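Local structure of four helix bundle protein (Bacteroides thetaiotaomicron VPI-5482, 2RLD) at residues 16-21 with 102-107. The protein is of unknown function but belongs to the 23S rRNA-intervening sequence (S23) family of four-helix bundle proteins and binds calcium. Residues are numbered along the deposited sequence; the frame is centred on the assembly and turned at random.
Sequences LEFAVR and NDSTEI
The ring of F18 reaches over from helix 7-32 and lies obliquely against D103, S104 and I107, where the first and last helices of the four-helix bundle run antiparallel, their local axes 149° apart. With CG anti to the backbone N (chi1 -172°), the ring is directed at helix 94-116: CD1 sits 3.8 Å from D103 CB, and CZ, at the far end, comes within 3.6 Å of S104 OG. That hydroxyl is hydrogen-bonded to E80 of helix 62-88, so the polar group buried against the phenyl has a partner. I107 CD1 touches F18 CB at 3.8 Å. I49 of helix 38-57 and T79 also border F18, which ties the ring to all three other helices. An alanine in place of F18 would keep CB against I107 CD1 but would probably open a gap beside D103 CB and S104. One turn on, R21 closes the less buried side with a salt bridge to D103, a residue that binds calcium in a structure of this protein, though none is bound to D103 of this chain in the model; NH2 is hydrogen-bonded to S99 OG. R21 NH1 meets D103 OD2 at 2.9 Å, the oxygen almost in the guanidinium plane, the nitrogen well above the carboxylate plane.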
loop_
_atom_site.group_PDB
_atom_site.type_symbol
_atom_site.label_atom_id
_atom_site.label_comp_id
_atom_site.label_asym_id
_atom_site.label_seq_id
_atom_site.Cartn_x
_atom_site.Cartn_y
_atom_site.Cartn_z
ATOM N N LEU C 16 3.492 -18.910 14.843
ATOM C CA LEU C 16 4.559 -18.036 15.347
ATOM C C LEU C 16 5.929 -18.518 14.865
ATOM O O LEU C 16 6.772 -17.729 14.393
ATOM C CB LEU C 16 4.482 -17.953 16.861
ATOM C CG LEU C 16 3.355 -17.094 17.418
ATOM C CD1 LEU C 16 3.059 -17.427 18.901
ATOM C CD2 LEU C 16 3.710 -15.608 17.270
ATOM N N GLU C 17 6.153 -19.829 14.950
ATOM C CA GLU C 17 7.368 -20.410 14.404
ATOM C C GLU C 17 7.474 -20.104 12.909
ATOM O O GLU C 17 8.545 -19.762 12.395
ATOM C CB GLU C 17 7.421 -21.916 14.661
ATOM C CG GLU C 17 7.578 -22.294 16.144
ATOM C CD GLU C 17 8.791 -21.673 16.825
ATOM O OE1 GLU C 17 9.894 -21.616 16.235
ATOM O OE2 GLU C 17 8.633 -21.229 17.972
ATOM N N PHE C 18 6.346 -20.191 12.212
ATOM C CA PHE C 18 6.345 -19.941 10.767
ATOM C C PHE C 18 6.666 -18.482 10.441
ATOM O O PHE C 18 7.430 -18.206 9.514
ATOM C CB PHE C 18 5.001 -20.315 10.153
ATOM C CG PHE C 18 4.990 -20.262 8.644
ATOM C CD1 PHE C 18 5.667 -21.219 7.904
ATOM C CD2 PHE C 18 4.306 -19.260 7.981
ATOM C CE1 PHE C 18 5.649 -21.200 6.531
ATOM C CE2 PHE C 18 4.285 -19.233 6.577
ATOM C CZ PHE C 18 4.946 -20.203 5.860
ATOM N N ALA C 19 6.080 -17.546 11.192
ATOM C CA ALA C 19 6.360 -16.127 11.034
ATOM C C ALA C 19 7.877 -15.899 11.103
ATOM O O ALA C 19 8.453 -15.146 10.308
ATOM C CB ALA C 19 5.605 -15.302 12.131
ATOM N N VAL C 20 8.540 -16.578 12.033
ATOM C CA VAL C 20 9.980 -16.401 12.198
ATOM C C VAL C 20 10.731 -16.928 10.928
ATOM O O VAL C 20 11.660 -16.290 10.408
ATOM C CB VAL C 20 10.486 -17.123 13.452
ATOM C CG1 VAL C 20 12.025 -17.174 13.447
ATOM C CG2 VAL C 20 9.931 -16.450 14.776
ATOM N N ARG C 21 10.311 -18.071 10.428
ATOM C CA ARG C 21 10.888 -18.603 9.209
ATOM C C ARG C 21 10.657 -17.626 8.046
ATOM O O ARG C 21 11.549 -17.423 7.215
ATOM C CB ARG C 21 10.282 -19.958 8.876
ATOM C CG ARG C 21 10.608 -21.045 9.909
ATOM C CD ARG C 21 10.591 -22.430 9.242
ATOM N NE ARG C 21 11.718 -22.633 8.334
ATOM C CZ ARG C 21 11.810 -23.650 7.473
ATOM N NH1 ARG C 21 10.833 -24.550 7.388
ATOM N NH2 ARG C 21 12.860 -23.748 6.673
ATOM N N ASN C 102 5.983 -27.046 3.355
ATOM C CA ASN C 102 5.452 -28.098 4.201
ATOM C C ASN C 102 4.964 -27.528 5.526
ATOM O O ASN C 102 3.929 -27.944 6.022
ATOM C CB ASN C 102 6.504 -29.173 4.460
ATOM C CG ASN C 102 6.708 -30.090 3.270
ATOM O OD1 ASN C 102 5.903 -30.098 2.327
ATOM N ND2 ASN C 102 7.795 -30.860 3.297
ATOM N N ASP C 103 5.693 -26.565 6.085
ATOM C CA ASP C 103 5.239 -25.904 7.314
ATOM C C ASP C 103 3.949 -25.098 7.059
ATOM O O ASP C 103 3.040 -25.045 7.917
ATOM C CB ASP C 103 6.348 -25.003 7.869
ATOM C CG ASP C 103 7.490 -25.780 8.502
ATOM O OD1 ASP C 103 7.372 -27.008 8.625
ATOM O OD2 ASP C 103 8.494 -25.150 8.932
ATOM N N SER C 104 3.890 -24.441 5.904
ATOM C CA SER C 104 2.708 -23.656 5.514
ATOM C C SER C 104 1.492 -24.543 5.394
ATOM O O SER C 104 0.427 -24.263 5.958
ATOM C CB SER C 104 2.955 -22.895 4.207
ATOM O OG SER C 104 2.149 -21.719 4.150
ATOM N N THR C 105 1.657 -25.662 4.702
ATOM C CA THR C 105 0.515 -26.499 4.397
ATOM C C THR C 105 0.036 -27.253 5.650
ATOM O O THR C 105 -1.157 -27.570 5.791
ATOM C CB THR C 105 0.819 -27.432 3.205
ATOM O OG1 THR C 105 1.984 -28.197 3.483
ATOM C CG2 THR C 105 1.072 -26.616 1.943
ATOM N N GLU C 106 0.954 -27.517 6.578
ATOM C CA GLU C 106 0.573 -28.043 7.894
ATOM C C GLU C 106 -0.397 -27.091 8.584
ATOM O O GLU C 106 -1.335 -27.527 9.224
ATOM C CB GLU C 106 1.816 -28.267 8.762
ATOM C CG GLU C 106 1.535 -28.709 10.179
ATOM C CD GLU C 106 2.811 -28.912 11.000
ATOM O OE1 GLU C 106 3.819 -28.199 10.757
ATOM O OE2 GLU C 106 2.806 -29.798 11.884
ATOM N N ILE C 107 -0.149 -25.779 8.476
ATOM C CA ILE C 107 -1.032 -24.775 9.068
ATOM C C ILE C 107 -2.391 -24.744 8.367
ATOM O O ILE C 107 -3.435 -24.651 9.037
ATOM C CB ILE C 107 -0.347 -23.361 9.100
ATOM C CG1 ILE C 107 0.796 -23.358 10.118
ATOM C CG2 ILE C 107 -1.352 -22.233 9.378
ATOM C CD1 ILE C 107 1.698 -22.155 10.016
#